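Side-chain contacts in trehalose-6-phosphate phosphatase (Neosartorya fumigata, PDB 5DXL), which belongs to the trehalose-phosphatase family of the HAD clan, whose members share a Rossmann-like alpha/beta core: residues L6-L11 with P259-G264; L12-K17 with A235-S240; R21-D26 with K52-D57; A41-R46 with D74-H79; A61-S66 with I93-S98. All blocks are in the same frame, centred on the assembly; numbering follows the deposited sequence.

Contact 1: L6-L11 with P259-G264; sequences LDRAKL and PADVIG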
# COMPACT_ATOMS: atom_id res chain seq x y z
N LEU A 6 6.71 -15.16 -11.35
CA LEU A 6 7.62 -14.13 -11.82
C LEU A 6 8.81 -14.73 -12.55
O LEU A 6 9.50 -15.59 -12.02
CB LEU A 6 8.09 -13.28 -10.64
CG LEU A 6 9.04 -12.13 -10.94
CD1 LEU A 6 8.41 -11.11 -11.89
CD2 LEU A 6 9.45 -11.47 -9.62
N ASP A 7 9.03 -14.28 -13.79
CA ASP A 7 10.16 -14.73 -14.59
C ASP A 7 11.43 -14.05 -14.07
O ASP A 7 11.70 -12.90 -14.41
CB ASP A 7 9.91 -14.42 -16.06
CG ASP A 7 10.97 -14.98 -16.99
OD1 ASP A 7 12.14 -15.14 -16.57
OD2 ASP A 7 10.63 -15.26 -18.16
N ARG A 8 12.19 -14.74 -13.24
CA ARG A 8 13.33 -14.12 -12.58
C ARG A 8 14.42 -13.70 -13.56
O ARG A 8 15.10 -12.70 -13.34
CB ARG A 8 13.90 -15.05 -11.52
CG ARG A 8 12.91 -15.40 -10.43
CD ARG A 8 13.66 -15.72 -9.17
NE ARG A 8 12.81 -16.24 -8.12
CZ ARG A 8 13.26 -16.59 -6.92
NH1 ARG A 8 14.55 -16.46 -6.64
NH2 ARG A 8 12.43 -17.07 -6.00
N ALA A 9 14.58 -14.45 -14.64
CA ALA A 9 15.56 -14.08 -15.66
C ALA A 9 15.18 -12.76 -16.34
O ALA A 9 16.03 -11.88 -16.52
CB ALA A 9 15.71 -15.19 -16.70
N LYS A 10 13.91 -12.61 -16.71
CA LYS A 10 13.43 -11.36 -17.30
C LYS A 10 13.57 -10.20 -16.33
O LYS A 10 13.93 -9.09 -16.73
CB LYS A 10 11.97 -11.48 -17.73
CG LYS A 10 11.76 -12.24 -19.03
CD LYS A 10 10.30 -12.15 -19.46
CE LYS A 10 10.07 -12.87 -20.78
NZ LYS A 10 8.61 -12.96 -21.10
N LEU A 11 13.26 -10.45 -15.07
CA LEU A 11 13.36 -9.43 -14.03
C LEU A 11 14.79 -8.93 -13.90
O LEU A 11 15.04 -7.72 -13.89
CB LEU A 11 12.88 -9.99 -12.69
CG LEU A 11 12.79 -8.97 -11.55
CD1 LEU A 11 11.55 -8.10 -11.70
CD2 LEU A 11 12.82 -9.67 -10.20
N PRO A 259 6.43 -15.19 1.03
CA PRO A 259 7.44 -14.18 1.37
C PRO A 259 8.89 -14.67 1.21
O PRO A 259 9.75 -13.88 0.84
CB PRO A 259 7.11 -13.85 2.83
CG PRO A 259 5.61 -14.00 2.88
CD PRO A 259 5.32 -15.21 2.00
N ALA A 260 9.16 -15.95 1.46
CA ALA A 260 10.52 -16.45 1.28
C ALA A 260 10.97 -16.28 -0.16
O ALA A 260 12.14 -16.01 -0.41
CB ALA A 260 10.61 -17.92 1.69
N ASP A 261 10.04 -16.44 -1.09
CA ASP A 261 10.35 -16.26 -2.51
C ASP A 261 10.58 -14.79 -2.83
O ASP A 261 11.40 -14.45 -3.69
CB ASP A 261 9.22 -16.84 -3.38
CG ASP A 261 8.99 -18.31 -3.10
OD1 ASP A 261 9.98 -19.07 -3.12
OD2 ASP A 261 7.84 -18.67 -2.81
N VAL A 262 9.85 -13.90 -2.16
CA VAL A 262 10.06 -12.47 -2.34
C VAL A 262 11.48 -12.11 -1.90
O VAL A 262 12.23 -11.45 -2.63
CB VAL A 262 9.04 -11.65 -1.54
CG1 VAL A 262 9.34 -10.15 -1.65
CG2 VAL A 262 7.63 -11.96 -2.03
N ILE A 263 11.86 -12.56 -0.71
CA ILE A 263 13.19 -12.25 -0.20
C ILE A 263 14.26 -12.86 -1.09
O ILE A 263 15.26 -12.21 -1.40
CB ILE A 263 13.35 -12.73 1.25
CG1 ILE A 263 12.33 -12.02 2.15
CG2 ILE A 263 14.78 -12.47 1.75
CD1 ILE A 263 12.42 -10.49 2.12
N GLY A 264 14.03 -14.09 -1.56
CA GLY A 264 14.96 -14.73 -2.48
C GLY A 264 15.14 -13.95 -3.77
O GLY A 264 16.26 -13.83 -4.29
O HOH W 1 12.45 -18.76 -4.15
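One water joins Asp-261 to Arg-8. It donates to Asp-261 OD1, 2.7 Å from the water oxygen, and accepts a weak bond from Arg-8 NH2. The two charges do not meet directly. Arg-8 NH2 stays 4.3 Å from Asp-261 OD1, too far for a salt bridge, although some attraction at this range is likely. The guanidinium lies closer to the backbone. Its NH2 comes to 3.6 Å from Asp-261 O. That oxygen is hydrogen-bonded to Thr-265 OG1, and the Arg-8 approach is a contact alone. Its NH1 rests 3.9 Å from Gly-264 C. Both approaches are oblique. The CA atoms of Arg-8 and Gly-264 are 10.2 Å apart, and Arg-8 spans this gap with a chain extended from CG to NE. Just before it, Asp-7 is the N-cap of helix 8-17. Lys-10 N donates to Asp-7 OD1 at 3.1 Å in an almost straight bond (169°), meeting the oxygen from above the carboxylate plane. Leu-6 and Leu-11 turn inward onto Phe-239. The contact is thus a surface link between two helices, 8-17 and 259-270, each starting here and covering the same face of the central sheet in a HAD-type, Rossmann-like fold.

Contact 2: L12-K17 with A235-S240; sequences LKQYRK and AGHVFS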
# COMPACT_ATOMS: atom_id res chain seq x y z
N LEU A 12 15.72 -9.87 -13.79
CA LEU A 12 17.13 -9.52 -13.59
C LEU A 12 17.67 -8.76 -14.80
O LEU A 12 18.41 -7.78 -14.65
CB LEU A 12 17.95 -10.79 -13.34
CG LEU A 12 19.44 -10.56 -13.14
CD1 LEU A 12 19.66 -9.68 -11.91
CD2 LEU A 12 20.17 -11.89 -13.01
N LYS A 13 17.28 -9.19 -15.99
CA LYS A 13 17.73 -8.52 -17.21
C LYS A 13 17.29 -7.06 -17.26
O LYS A 13 18.09 -6.17 -17.57
CB LYS A 13 17.22 -9.27 -18.45
CG LYS A 13 17.77 -8.73 -19.76
CD LYS A 13 17.15 -9.44 -20.96
CE LYS A 13 17.72 -8.89 -22.26
NZ LYS A 13 16.98 -9.39 -23.45
N GLN A 14 16.03 -6.79 -16.93
CA GLN A 14 15.56 -5.41 -16.97
C GLN A 14 16.15 -4.59 -15.81
O GLN A 14 16.42 -3.41 -15.96
CB GLN A 14 14.03 -5.34 -16.96
CG GLN A 14 13.47 -3.96 -17.23
CD GLN A 14 13.96 -3.36 -18.55
OE1 GLN A 14 14.31 -4.08 -19.49
NE2 GLN A 14 13.97 -2.03 -18.63
N TYR A 15 16.37 -5.23 -14.67
CA TYR A 15 17.02 -4.58 -13.52
C TYR A 15 18.40 -4.06 -13.91
O TYR A 15 18.73 -2.90 -13.63
CB TYR A 15 17.14 -5.55 -12.35
CG TYR A 15 17.75 -4.97 -11.08
CD1 TYR A 15 17.03 -4.12 -10.25
CD2 TYR A 15 19.04 -5.31 -10.70
CE1 TYR A 15 17.59 -3.61 -9.09
CE2 TYR A 15 19.60 -4.80 -9.53
CZ TYR A 15 18.86 -3.95 -8.73
OH TYR A 15 19.43 -3.44 -7.58
N ARG A 16 19.18 -4.92 -14.54
CA ARG A 16 20.54 -4.53 -14.97
C ARG A 16 20.54 -3.40 -15.99
O ARG A 16 21.41 -2.54 -15.99
CB ARG A 16 21.26 -5.74 -15.55
CG ARG A 16 21.72 -6.73 -14.52
CD ARG A 16 22.51 -7.86 -15.19
NE ARG A 16 23.11 -8.75 -14.21
CZ ARG A 16 23.16 -10.07 -14.32
NH1 ARG A 16 22.65 -10.67 -15.39
NH2 ARG A 16 23.73 -10.79 -13.37
N LYS A 17 19.55 -3.42 -16.88
CA LYS A 17 19.45 -2.45 -17.96
C LYS A 17 19.01 -1.08 -17.46
O LYS A 17 19.43 -0.04 -17.98
CB LYS A 17 18.47 -2.99 -19.01
CG LYS A 17 18.40 -2.22 -20.31
CD LYS A 17 17.51 -2.98 -21.29
CE LYS A 17 17.31 -2.22 -22.59
NZ LYS A 17 18.61 -2.01 -23.30
N ALA A 235 5.24 -1.86 -20.84
CA ALA A 235 4.85 -3.07 -20.10
C ALA A 235 6.03 -3.88 -19.60
O ALA A 235 6.00 -4.42 -18.49
CB ALA A 235 3.95 -3.94 -20.97
N GLY A 236 7.08 -3.98 -20.42
CA GLY A 236 8.25 -4.75 -20.05
C GLY A 236 9.12 -4.08 -18.99
O GLY A 236 10.11 -4.65 -18.56
N HIS A 237 8.74 -2.87 -18.60
CA HIS A 237 9.47 -2.14 -17.55
C HIS A 237 8.82 -2.32 -16.18
O HIS A 237 9.40 -1.96 -15.16
CB HIS A 237 9.53 -0.64 -17.86
CG HIS A 237 10.37 -0.28 -19.05
ND1 HIS A 237 10.97 -1.23 -19.85
CD2 HIS A 237 10.73 0.92 -19.55
CE1 HIS A 237 11.66 -0.62 -20.80
NE2 HIS A 237 11.52 0.68 -20.65
N VAL A 238 7.61 -2.87 -16.17
CA VAL A 238 6.81 -2.94 -14.94
C VAL A 238 6.50 -4.37 -14.56
O VAL A 238 6.01 -5.14 -15.38
CB VAL A 238 5.48 -2.17 -15.10
CG1 VAL A 238 4.61 -2.32 -13.85
CG2 VAL A 238 5.75 -0.70 -15.39
N PHE A 239 6.79 -4.72 -13.31
CA PHE A 239 6.52 -6.05 -12.78
C PHE A 239 5.62 -5.91 -11.56
O PHE A 239 6.11 -5.69 -10.44
CB PHE A 239 7.82 -6.78 -12.42
CG PHE A 239 8.78 -6.91 -13.58
CD1 PHE A 239 9.64 -5.87 -13.90
CD2 PHE A 239 8.82 -8.08 -14.32
CE1 PHE A 239 10.52 -5.99 -14.96
CE2 PHE A 239 9.71 -8.21 -15.37
CZ PHE A 239 10.56 -7.16 -15.70
N SER A 240 4.32 -6.03 -11.79
CA SER A 240 3.33 -6.10 -10.72
C SER A 240 3.17 -7.56 -10.33
O SER A 240 2.81 -8.40 -11.16
CB SER A 240 1.99 -5.51 -11.15
OG SER A 240 2.07 -4.09 -11.29
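Gly-236 meets Gln-14 through its carbonyl: Gly-236 O lies 3.7 Å from Gln-14 CG. The glutamine reaches this loop because CG is anti to its backbone N (chi1 -170°) and the chain then bends at chi2 (56°), which brings the amide beside the His-237 ring. His-237 follows. Its ND1 is 3.3 Å from Gln-14 NE2, but the angle is too poor for a hydrogen bond. The amide and imidazole planes are only 16° apart, and NE2 approaches the ring obliquely, with His-237 CE1 also near at 3.5 Å. The amide nitrogen instead donates to Glu-210 O, at the head of strand 211-216. After His-237 the 3-10 turn 235-237 passes into strand 238-243, which runs parallel to 211-216 in the Rossmann-like sheet. Val-238 faces the other side of that sheet and touches Leu-228 of helix 222-229. Phe-239 turns back toward helix 8-17. The edge of its ring receives the aliphatic root of the glutamine, with Phe-239 CE1 and CZ each 4.1 Å from Gln-14 CB. The buried ring also packs on Leu-213 of the adjoining strand and on Leu-6.

Contact 3: R21-D26 with K52-D57; sequences RLFMFD and KTLAAD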
# COMPACT_ATOMS: atom_id res chain seq x y z
N ARG A 21 15.44 2.64 -10.83
CA ARG A 21 14.55 1.54 -10.42
C ARG A 21 13.61 2.00 -9.32
O ARG A 21 14.02 2.76 -8.44
CB ARG A 21 15.35 0.33 -9.93
CG ARG A 21 16.33 -0.31 -10.92
CD ARG A 21 17.66 0.40 -10.92
NE ARG A 21 18.71 -0.44 -11.50
CZ ARG A 21 19.66 -1.05 -10.81
NH1 ARG A 21 19.74 -0.93 -9.49
NH2 ARG A 21 20.55 -1.79 -11.46
N LEU A 22 12.37 1.52 -9.36
CA LEU A 22 11.39 1.83 -8.32
C LEU A 22 10.86 0.54 -7.73
O LEU A 22 10.44 -0.35 -8.47
CB LEU A 22 10.25 2.66 -8.89
CG LEU A 22 9.04 2.89 -7.97
CD1 LEU A 22 9.42 3.72 -6.74
CD2 LEU A 22 7.93 3.57 -8.75
N PHE A 23 10.91 0.43 -6.40
CA PHE A 23 10.38 -0.73 -5.68
C PHE A 23 9.27 -0.30 -4.73
O PHE A 23 9.44 0.66 -3.98
CB PHE A 23 11.48 -1.42 -4.87
CG PHE A 23 12.56 -2.05 -5.72
CD1 PHE A 23 12.50 -3.39 -6.04
CD2 PHE A 23 13.65 -1.31 -6.15
CE1 PHE A 23 13.49 -3.99 -6.81
CE2 PHE A 23 14.64 -1.90 -6.93
CZ PHE A 23 14.58 -3.23 -7.24
N MSE A 24 8.13 -0.97 -4.78
CA MSE A 24 7.06 -0.69 -3.83
C MSE A 24 6.60 -2.02 -3.22
O MSE A 24 6.08 -2.88 -3.93
CB MSE A 24 5.90 0.04 -4.53
CG MSE A 24 6.34 1.39 -5.10
SE MSE A 24 4.94 2.41 -6.05
CE MSE A 24 4.64 1.24 -7.55
N PHE A 25 6.83 -2.17 -1.92
CA PHE A 25 6.52 -3.41 -1.21
C PHE A 25 5.50 -3.21 -0.11
O PHE A 25 5.71 -2.35 0.74
CB PHE A 25 7.78 -3.98 -0.52
CG PHE A 25 8.96 -4.16 -1.42
CD1 PHE A 25 8.83 -4.66 -2.71
CD2 PHE A 25 10.22 -3.86 -0.95
CE1 PHE A 25 9.96 -4.84 -3.51
CE2 PHE A 25 11.36 -4.05 -1.74
CZ PHE A 25 11.23 -4.55 -3.01
N ASP A 26 4.45 -4.02 -0.09
CA ASP A 26 3.70 -4.19 1.16
C ASP A 26 4.66 -4.90 2.12
O ASP A 26 5.64 -5.51 1.68
CB ASP A 26 2.41 -4.99 0.90
CG ASP A 26 1.41 -4.91 2.06
OD1 ASP A 26 1.68 -4.29 3.10
OD2 ASP A 26 0.31 -5.49 1.91
N LYS A 52 18.23 -3.35 3.40
CA LYS A 52 19.31 -2.38 3.54
C LYS A 52 20.21 -2.40 2.30
O LYS A 52 20.58 -1.35 1.75
CB LYS A 52 20.12 -2.66 4.80
CG LYS A 52 21.28 -1.71 4.97
CD LYS A 52 22.04 -2.02 6.25
CE LYS A 52 23.22 -1.07 6.41
NZ LYS A 52 23.95 -1.33 7.69
N THR A 53 20.53 -3.61 1.83
CA THR A 53 21.39 -3.76 0.66
C THR A 53 20.70 -3.22 -0.60
O THR A 53 21.33 -2.53 -1.40
CB THR A 53 21.80 -5.23 0.48
OG1 THR A 53 22.60 -5.62 1.61
CG2 THR A 53 22.58 -5.44 -0.81
N LEU A 54 19.41 -3.50 -0.75
CA LEU A 54 18.69 -3.00 -1.92
C LEU A 54 18.66 -1.47 -1.94
O LEU A 54 18.89 -0.84 -2.97
CB LEU A 54 17.26 -3.57 -1.95
CG LEU A 54 16.46 -3.22 -3.21
CD1 LEU A 54 16.98 -4.03 -4.39
CD2 LEU A 54 14.96 -3.48 -3.00
N ALA A 55 18.41 -0.87 -0.78
CA ALA A 55 18.23 0.57 -0.68
C ALA A 55 19.56 1.32 -0.72
O ALA A 55 19.58 2.52 -0.96
CB ALA A 55 17.46 0.93 0.59
N ALA A 56 20.65 0.61 -0.50
CA ALA A 56 21.96 1.25 -0.48
C ALA A 56 22.35 1.77 -1.86
O ALA A 56 23.07 2.77 -1.99
CB ALA A 56 23.01 0.27 0.03
N ASP A 57 21.89 1.08 -2.89
CA ASP A 57 22.15 1.45 -4.29
C ASP A 57 21.28 2.65 -4.66
O ASP A 57 20.06 2.57 -4.66
CB ASP A 57 21.86 0.26 -5.20
CG ASP A 57 22.23 0.50 -6.66
OD1 ASP A 57 22.25 1.65 -7.14
OD2 ASP A 57 22.47 -0.52 -7.35
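Leu-54 has CG anti to its backbone N (chi1 -174°), which points the branch from helix 45-56 toward Phe-23 and Phe-25 on strand 21-25. The two phenylalanines come from the opposite direction, each with CG beside its backbone N. This is the packing of the first beta-alpha-beta unit of the Rossmann-like core: strand 21-25, helix 45-56, strand 60-65. Leu-54 CD2 sits over the centre of the Phe-23 ring, 3.8 Å from the centroid and 9° off the normal, a CH-pi contact. The same methyl lies in the plane of the Phe-25 ring, with Leu-54 CD2 3.9 Å from Phe-25 CE2. One methyl therefore serves one ring by its face and the other by its edge. The second methyl, Leu-54 CD1, touches Phe-23 CZ at 3.8 Å. Charge takes over at the helix end. Arg-21 bends at chi2, and its guanidinium meets the Asp-57 carboxylate with the planes 53° apart. Both groups have other partners. Asp-57 OD2 also bridges to Arg-59, and Arg-21 NH1 donates to Asn-60 OD1. Between the segments the salt bridge is long, with Arg-21 NH1 3.5 Å from Asp-57 OD2.

Contact 4: A41-R46 with D74-H79; sequences AIPSDR and DEWMGH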
# COMPACT_ATOMS: atom_id res chain seq x y z
N ALA A 41 6.10 -10.60 13.63
CA ALA A 41 6.40 -10.18 12.27
C ALA A 41 7.34 -8.98 12.27
O ALA A 41 7.43 -8.26 11.29
CB ALA A 41 5.12 -9.84 11.50
N ILE A 42 8.01 -8.77 13.40
CA ILE A 42 9.18 -7.90 13.45
C ILE A 42 10.18 -8.47 12.47
O ILE A 42 10.43 -9.68 12.47
CB ILE A 42 9.77 -7.83 14.88
CG1 ILE A 42 8.98 -6.83 15.72
CG2 ILE A 42 11.24 -7.46 14.85
CD1 ILE A 42 9.19 -6.99 17.20
N PRO A 43 10.73 -7.61 11.59
CA PRO A 43 11.55 -8.12 10.49
C PRO A 43 12.74 -8.89 11.02
O PRO A 43 13.46 -8.41 11.91
CB PRO A 43 12.01 -6.84 9.76
CG PRO A 43 11.88 -5.75 10.79
CD PRO A 43 10.66 -6.14 11.58
N SER A 44 12.90 -10.09 10.50
CA SER A 44 14.09 -10.88 10.75
C SER A 44 15.32 -10.11 10.31
O SER A 44 15.22 -9.16 9.52
CB SER A 44 14.03 -12.21 10.01
OG SER A 44 14.34 -12.02 8.64
N ASP A 45 16.48 -10.51 10.83
CA ASP A 45 17.74 -9.95 10.37
C ASP A 45 17.92 -10.12 8.86
O ASP A 45 18.47 -9.24 8.20
CB ASP A 45 18.92 -10.61 11.11
CG ASP A 45 19.00 -10.21 12.57
OD1 ASP A 45 18.28 -9.27 12.99
OD2 ASP A 45 19.79 -10.83 13.31
N ARG A 46 17.47 -11.25 8.32
CA ARG A 46 17.60 -11.50 6.89
C ARG A 46 16.79 -10.50 6.07
O ARG A 46 17.29 -9.96 5.07
CB ARG A 46 17.16 -12.92 6.53
CG ARG A 46 17.23 -13.19 5.03
CD ARG A 46 16.95 -14.65 4.69
NE ARG A 46 17.97 -15.53 5.24
CZ ARG A 46 19.11 -15.84 4.62
NH1 ARG A 46 19.36 -15.34 3.42
NH2 ARG A 46 19.99 -16.65 5.20
N ASP A 74 9.27 2.99 11.84
CA ASP A 74 10.47 3.75 12.19
C ASP A 74 11.37 2.95 13.11
O ASP A 74 12.60 2.95 12.94
CB ASP A 74 10.12 5.08 12.83
CG ASP A 74 11.27 6.07 12.75
OD1 ASP A 74 12.14 5.91 11.86
OD2 ASP A 74 11.33 6.99 13.57
N GLU A 75 10.79 2.26 14.08
CA GLU A 75 11.61 1.52 15.03
C GLU A 75 12.41 0.39 14.38
O GLU A 75 13.59 0.18 14.70
CB GLU A 75 10.75 0.95 16.16
CG GLU A 75 11.53 -0.03 17.02
CD GLU A 75 11.18 0.08 18.47
OE1 GLU A 75 9.96 0.17 18.75
OE2 GLU A 75 12.11 0.04 19.32
N TRP A 76 11.79 -0.32 13.45
CA TRP A 76 12.38 -1.56 12.96
C TRP A 76 13.03 -1.44 11.60
O TRP A 76 13.90 -2.24 11.27
CB TRP A 76 11.31 -2.66 12.94
CG TRP A 76 10.97 -3.04 14.34
CD1 TRP A 76 9.88 -2.65 15.06
CD2 TRP A 76 11.78 -3.82 15.22
NE1 TRP A 76 9.94 -3.17 16.33
CE2 TRP A 76 11.10 -3.89 16.46
CE3 TRP A 76 13.01 -4.47 15.09
CZ2 TRP A 76 11.61 -4.59 17.55
CZ3 TRP A 76 13.51 -5.17 16.17
CH2 TRP A 76 12.81 -5.22 17.38
N MSE A 77 12.63 -0.44 10.82
CA MSE A 77 13.19 -0.21 9.49
C MSE A 77 13.74 1.20 9.29
O MSE A 77 14.41 1.47 8.28
CB MSE A 77 12.10 -0.51 8.44
CG MSE A 77 11.96 -2.00 8.25
SE MSE A 77 10.40 -2.53 7.21
CE MSE A 77 9.15 -2.94 8.65
N GLY A 78 13.47 2.10 10.23
CA GLY A 78 13.82 3.50 10.06
C GLY A 78 15.31 3.79 10.09
O GLY A 78 15.74 4.87 9.68
N HIS A 79 16.09 2.83 10.58
CA HIS A 79 17.54 2.97 10.63
C HIS A 79 18.18 2.84 9.24
O HIS A 79 19.38 3.07 9.09
CB HIS A 79 18.14 1.92 11.55
CG HIS A 79 17.95 0.53 11.05
ND1 HIS A 79 16.72 -0.10 11.05
CD2 HIS A 79 18.82 -0.33 10.47
CE1 HIS A 79 16.85 -1.31 10.53
NE2 HIS A 79 18.11 -1.47 10.16
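Trp-76 starts its contact at CB, which lies 3.8 Å from both CG and CD of Pro-43. At the next atom, Trp-76 CG is 4.2 Å from Pro-43 CD. Beyond this the indole passes over to Ile-42. Trp-76 CE2 meets Ile-42 CG1 at 3.7 Å. The six-membered ring takes Ile-42 CG2 over its face, 3.5 Å from the centroid and 12° off the normal, in a CH-pi contact. Farther out, Trp-76 CZ2 touches Ile-42 CD1 at 3.4 Å, a tight fit. Ile-42 crosses the indole at a slant and touches it with both branches. On the opposite face Glu-75 CG lies toward the rim, near Trp-76 NE1. Beside it, Met-77, present as selenomethionine, reaches Pro-43 CG only loosely with CE. Pro-43 and Met-77 both pack on Leu-48. The contact packs the loop that leads into helix 45-56, capped at its start by Ser-44, against the last part of helix 70-77.

Contact 5: A61-S66 with I93-S98; sequences AVWIIS and IRQPRS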
# COMPACT_ATOMS: atom_id res chain seq x y z
N ALA A 61 14.91 3.34 -5.79
CA ALA A 61 14.05 4.03 -4.84
C ALA A 61 13.19 2.93 -4.21
O ALA A 61 12.41 2.29 -4.91
CB ALA A 61 13.18 5.09 -5.52
N VAL A 62 13.36 2.71 -2.92
CA VAL A 62 12.74 1.56 -2.26
C VAL A 62 11.70 2.03 -1.26
O VAL A 62 12.03 2.76 -0.31
CB VAL A 62 13.80 0.67 -1.56
CG1 VAL A 62 13.14 -0.55 -0.93
CG2 VAL A 62 14.88 0.23 -2.55
N TRP A 63 10.46 1.62 -1.48
CA TRP A 63 9.33 2.04 -0.65
C TRP A 63 8.68 0.87 0.07
O TRP A 63 8.42 -0.18 -0.54
CB TRP A 63 8.27 2.75 -1.49
CG TRP A 63 8.67 4.16 -1.81
CD1 TRP A 63 9.45 4.57 -2.85
CD2 TRP A 63 8.35 5.32 -1.04
NE1 TRP A 63 9.62 5.95 -2.79
CE2 TRP A 63 8.95 6.42 -1.69
CE3 TRP A 63 7.60 5.54 0.11
CZ2 TRP A 63 8.81 7.73 -1.21
CZ3 TRP A 63 7.47 6.84 0.59
CH2 TRP A 63 8.08 7.91 -0.07
N ILE A 64 8.41 1.06 1.36
CA ILE A 64 7.58 0.14 2.13
C ILE A 64 6.22 0.82 2.32
O ILE A 64 6.16 1.93 2.85
CB ILE A 64 8.20 -0.19 3.51
CG1 ILE A 64 9.67 -0.62 3.40
CG2 ILE A 64 7.38 -1.25 4.26
CD1 ILE A 64 9.89 -1.79 2.46
N ILE A 65 5.14 0.17 1.87
CA ILE A 65 3.81 0.77 1.89
C ILE A 65 2.91 -0.14 2.72
O ILE A 65 2.49 -1.18 2.27
CB ILE A 65 3.27 0.96 0.47
CG1 ILE A 65 4.26 1.79 -0.35
CG2 ILE A 65 1.90 1.66 0.48
CD1 ILE A 65 3.94 1.84 -1.83
N SER A 66 2.65 0.28 3.96
CA SER A 66 2.19 -0.64 5.00
C SER A 66 1.06 -0.08 5.87
O SER A 66 0.94 1.12 6.05
CB SER A 66 3.38 -1.01 5.89
OG SER A 66 3.00 -1.75 7.03
N ILE A 93 4.12 9.66 5.92
CA ILE A 93 5.10 9.36 4.89
C ILE A 93 6.46 9.93 5.25
O ILE A 93 6.57 11.04 5.77
CB ILE A 93 4.67 9.91 3.51
CG1 ILE A 93 5.58 9.37 2.41
CG2 ILE A 93 4.69 11.42 3.47
CD1 ILE A 93 5.07 9.68 1.02
N ARG A 94 7.50 9.13 5.01
CA ARG A 94 8.88 9.59 5.15
C ARG A 94 9.59 9.37 3.83
O ARG A 94 9.67 8.23 3.36
CB ARG A 94 9.61 8.87 6.28
CG ARG A 94 11.05 9.43 6.51
CD ARG A 94 11.99 8.49 7.32
NE ARG A 94 12.54 7.38 6.52
CZ ARG A 94 13.42 6.50 6.99
NH1 ARG A 94 13.83 6.60 8.25
NH2 ARG A 94 13.87 5.50 6.20
N GLN A 95 10.07 10.44 3.21
CA GLN A 95 10.80 10.32 1.95
C GLN A 95 12.16 9.66 2.19
O GLN A 95 12.73 9.80 3.27
CB GLN A 95 11.03 11.69 1.30
CG GLN A 95 9.76 12.43 0.85
CD GLN A 95 9.05 11.73 -0.29
OE1 GLN A 95 9.68 11.14 -1.17
NE2 GLN A 95 7.73 11.80 -0.29
N PRO A 96 12.69 8.96 1.18
CA PRO A 96 14.07 8.49 1.25
C PRO A 96 15.04 9.60 1.67
O PRO A 96 14.96 10.71 1.13
CB PRO A 96 14.35 8.02 -0.18
CG PRO A 96 13.00 7.54 -0.66
CD PRO A 96 12.02 8.54 -0.07
N ARG A 97 15.91 9.27 2.63
CA ARG A 97 17.01 10.12 3.08
C ARG A 97 16.54 11.36 3.84
O ARG A 97 17.32 12.29 4.06
CB ARG A 97 17.92 10.51 1.90
CG ARG A 97 18.58 9.30 1.23
CD ARG A 97 19.44 9.68 0.01
NE ARG A 97 19.90 8.46 -0.66
CZ ARG A 97 19.13 7.71 -1.45
NH1 ARG A 97 17.88 8.07 -1.70
NH2 ARG A 97 19.61 6.60 -2.00
N SER A 98 15.28 11.36 4.25
CA SER A 98 14.75 12.42 5.11
C SER A 98 14.49 11.88 6.51
O SER A 98 14.06 10.74 6.66
CB SER A 98 13.47 13.02 4.53
OG SER A 98 12.89 13.95 5.43
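Apolar contacts come first, and all of them run through Trp-63. Its CZ3 touches Ile-93 CG1 at 3.6 Å, with this atom at the edge of the indole, near its plane. Ile-93 CG1 is anti to the backbone N (chi1 -170°), and CD1 rises out of the ring plane, 3.7 Å from Trp-63 CH2. Pro-96 approaches obliquely, its CD 3.5 Å from Trp-63 CZ2. The polar-aromatic contacts involve the same end of the indole. Gln-95 bends at chi2 and brings its amide back to the ring edge, where Gln-95 OE1 is 3.5 Å from Trp-63 CZ2. The ring and amide planes are 68° apart. Arg-94 O lies 3.8 Å from Trp-63 CH2, at a slant. Backbone bonding shapes the partner segment: Ser-98 N donates to Gln-95 O at 3.1 Å and closes a type II beta turn with Pro-96 in its second position. Strand 84-87 lies between strands 60-65 and 92-94 in the sheet, so the long indole bridges a whole strand. The contact rests on shape and burial of carbon surface, while the Gln-95 oxygen at the slightly positive C-H edge probably adds only a weak electrostatic pull.

How the contacts relate
Contacts 3 and 5 are buried and contact 1 lies at the surface; contacts 2 and 4 are partly buried. Contacts 1 and 2 share helix 8-17 and meet at Phe-239. Contacts 3 and 4 share helix 45-56, at its end and its start. Strands 21-25 and 60-65 are neighbours, so contacts 3 and 5 are joined by backbone pairing. Tyr-15 leads from contact 2 to Phe-23 of contact 3, and Arg-94 ties contact 5 to Gly-78 of contact 4. Water and charge mark contact 1. In contact 2 one glutamine lies by a histidine and a phenylalanine, its amide bonded to Glu-210. Aromatic-aliphatic packing dominates contacts 3, 4 and 5, with a salt bridge in contact 3.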